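Local coordinates for uncharacterized peroxidase-related protein (Silicibacter sp., PDB 2PFX) that is of unknown function but is probably an oxidoreductase related to peroxidases, of the AhpD-like carboxymuconolactone decarboxylase family, at residues E22-K25 against Y26-C30. Numbering follows the deposited sequence.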
ATOM      1  N   GLU A  22     -14.335 -36.024  27.175  1.00 15.67           N
ATOM      2  CA  GLU A  22     -12.969 -35.485  27.208  1.00 12.69           C
ATOM      3  C   GLU A  22     -12.882 -33.998  26.951  1.00 19.28           C
ATOM      4  O   GLU A  22     -11.994 -33.293  27.464  1.00 17.34           O
ATOM      5  CB  GLU A  22     -12.103 -36.253  26.198  1.00 22.99           C
ATOM      6  CG  GLU A  22     -11.719 -37.632  26.698  1.00157.91           C
ATOM      7  CD  GLU A  22     -11.125 -37.687  28.087  1.00 57.92           C
ATOM      8  OE1 GLU A  22      -9.980 -37.244  28.307  1.00 40.22           O
ATOM      9  OE2 GLU A  22     -11.815 -38.183  29.003  1.00 37.11           O
ATOM     10  N   THR A  23     -13.783 -33.457  26.145  1.00 20.16           N
ATOM     11  CA  THR A  23     -13.760 -32.011  25.887  1.00 14.29           C
ATOM     12  C   THR A  23     -14.357 -31.222  27.039  1.00 17.08           C
ATOM     13  O   THR A  23     -13.887 -30.155  27.429  1.00 16.75           O
ATOM     14  CB  THR A  23     -14.518 -31.707  24.582  1.00 19.99           C
ATOM     15  OG1 THR A  23     -13.968 -32.492  23.506  1.00 18.83           O
ATOM     16  CG2 THR A  23     -14.358 -30.220  24.287  1.00 18.63           C
ATOM     17  N   GLN A  24     -15.428 -31.765  27.613  1.00 13.88           N
ATOM     18  CA  GLN A  24     -16.009 -31.250  28.837  1.00 12.95           C
ATOM     19  C   GLN A  24     -14.989 -31.135  29.975  1.00  9.31           C
ATOM     20  O   GLN A  24     -14.922 -30.116  30.649  1.00 13.15           O
ATOM     21  CB  GLN A  24     -17.160 -32.166  29.301  1.00 24.34           C
ATOM     22  CG  GLN A  24     -17.800 -31.678  30.609  1.00 27.16           C
ATOM     23  CD  GLN A  24     -18.206 -30.216  30.460  1.00157.91           C
ATOM     24  OE1 GLN A  24     -19.015 -29.935  29.573  1.00 31.33           O
ATOM     25  NE2 GLN A  24     -17.635 -29.353  31.287  1.00 43.48           N
ATOM     26  N   LYS A  25     -14.258 -32.223  30.166  1.00  9.88           N
ATOM     27  CA  LYS A  25     -13.195 -32.304  31.159  1.00 15.76           C
ATOM     28  C   LYS A  25     -12.121 -31.246  30.920  1.00 14.57           C
ATOM     29  O   LYS A  25     -11.639 -30.562  31.823  1.00 18.75           O
ATOM     30  CB  LYS A  25     -12.545 -33.687  31.125  1.00 25.31           C
ATOM     31  CG  LYS A  25     -13.163 -34.727  32.035  1.00 26.19           C
ATOM     32  CD  LYS A  25     -12.629 -36.117  31.755  1.00 26.25           C
ATOM     33  CE  LYS A  25     -11.163 -36.192  32.168  1.00 32.96           C
ATOM     34  NZ  LYS A  25     -10.638 -37.571  32.014  1.00 36.11           N
ATOM     35  N   TYR A  26     -11.738 -31.104  29.661  1.00 14.22           N
ATOM     36  CA  TYR A  26     -10.683 -30.171  29.281  1.00 17.80           C
ATOM     37  C   TYR A  26     -11.129 -28.762  29.617  1.00 17.18           C
ATOM     38  O   TYR A  26     -10.442 -27.897  30.145  1.00 18.83           O
ATOM     39  CB  TYR A  26     -10.356 -30.311  27.795  1.00 19.34           C
ATOM     40  CG  TYR A  26      -9.329 -29.308  27.305  1.00 18.22           C
ATOM     41  CD1 TYR A  26      -8.016 -29.337  27.760  1.00 17.31           C
ATOM     42  CD2 TYR A  26      -9.677 -28.335  26.377  1.00 20.21           C
ATOM     43  CE1 TYR A  26      -7.077 -28.426  27.315  1.00 27.08           C
ATOM     44  CE2 TYR A  26      -8.754 -27.417  25.926  1.00 17.22           C
ATOM     45  CZ  TYR A  26      -7.459 -27.470  26.396  1.00 64.62           C
ATOM     46  OH  TYR A  26      -6.547 -26.545  25.932  1.00 21.09           O
ATOM     47  N   PHE A  27     -12.388 -28.496  29.299  1.00 11.42           N
ATOM     48  CA  PHE A  27     -12.917 -27.173  29.570  1.00 14.20           C
ATOM     49  C   PHE A  27     -13.024 -26.912  31.054  1.00 14.21           C
ATOM     50  O   PHE A  27     -12.892 -25.760  31.475  1.00 18.22           O
ATOM     51  CB  PHE A  27     -14.266 -27.039  28.862  1.00 16.00           C
ATOM     52  CG  PHE A  27     -14.149 -26.751  27.366  1.00 14.72           C
ATOM     53  CD1 PHE A  27     -12.959 -26.740  26.674  1.00 20.85           C
ATOM     54  CD2 PHE A  27     -15.321 -26.490  26.669  1.00 26.69           C
ATOM     55  CE1 PHE A  27     -12.885 -26.469  25.329  1.00 24.68           C
ATOM     56  CE2 PHE A  27     -15.267 -26.195  25.317  1.00 30.79           C
ATOM     57  CZ  PHE A  27     -14.056 -26.180  24.669  1.00 21.34           C
ATOM     58  N   GLU A  28     -13.261 -27.948  31.845  1.00 11.48           N
ATOM     59  CA  GLU A  28     -13.258 -27.699  33.293  1.00  9.99           C
ATOM     60  C   GLU A  28     -11.885 -27.248  33.760  1.00 18.99           C
ATOM     61  O   GLU A  28     -11.683 -26.396  34.624  1.00 16.18           O
ATOM     62  CB  GLU A  28     -13.704 -28.982  34.000  1.00 13.37           C
ATOM     63  CG  GLU A  28     -15.203 -29.187  33.892  1.00 26.15           C
ATOM     64  CD  GLU A  28     -15.650 -30.623  33.961  1.00 55.23           C
ATOM     65  OE1 GLU A  28     -14.819 -31.524  34.173  1.00 26.55           O
ATOM     66  OE2 GLU A  28     -16.875 -30.806  33.800  1.00 19.92           O
ATOM     67  N   ILE A  29     -10.898 -27.875  33.123  1.00 21.35           N
ATOM     68  CA  ILE A  29      -9.517 -27.552  33.478  1.00 17.55           C
ATOM     69  C   ILE A  29      -9.170 -26.128  33.087  1.00 16.59           C
ATOM     70  O   ILE A  29      -8.573 -25.347  33.846  1.00 19.06           O
ATOM     71  CB  ILE A  29      -8.594 -28.601  32.822  1.00 19.97           C
ATOM     72  CG1 ILE A  29      -8.694 -30.016  33.357  1.00 37.01           C
ATOM     73  CG2 ILE A  29      -7.162 -28.103  32.917  1.00 49.24           C
ATOM     74  CD1 ILE A  29      -8.018 -30.447  34.626  1.00 42.84           C
ATOM     75  N   CYS A  30      -9.536 -25.683  31.886  1.00 21.81           N
ATOM     76  CA  CYS A  30      -9.290 -24.310  31.444  1.00 18.84           C
ATOM     77  C   CYS A  30      -9.897 -23.296  32.402  1.00 16.93           C
ATOM     78  O   CYS A  30      -9.335 -22.296  32.819  1.00 18.75           O
ATOM     79  CB  CYS A  30      -9.873 -24.068  30.037  1.00 20.94           C
ATOM     80  SG  CYS A  30      -9.188 -25.015  28.669  1.00 20.04           S
TER
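Two turns of the amphipathic helix 21-34 meet here through i to i+4 pairing: Gln24 with Glu28 on the outer side, Thr23 with Phe27 on the buried one. The backbone is regular alpha-helix, with Phe27 N donating to Thr23 O at 2.9 Å and Ile29 N to Lys25 O at 3.1 Å. Gln24 sends CG anti to its own backbone N (chi1 179°) and then bends at chi2, which brings the amide round to Glu28. There NE2 donates to Glu28 OE2 over 3.0 Å, a bent bond (142° at the hydrogen) that reaches the oxygen from above the carboxylate plane. Amide and carboxylate are turned 43° against each other, and the two side chains cross at about a right angle. With an alanine in place of this glutamine, Glu28 OE2 would probably lose its amide donor and the carboxylate would be freer to turn. One turn back, Lys25 NZ forms a salt bridge with Glu22 OE2, its hydrogen bond weak at 3.3 Å, a second polar pair on the outer side, separate from Gln24 and Glu28. On the buried side, Leu19, Val37, Leu41 and Ala45 pack on Phe27, while Val48 and Leu51 of helix 48-63 touch Thr23; the helix thus lies against both 39-44 and 48-63. Thr23 and Phe27 point the same way, side by side. Thr23 CG2 sits over one face of the Phe27 ring, a CH-pi contact 4.1 Å from the centroid, nearly along the ring normal, shifted toward the rim at CZ and CE1.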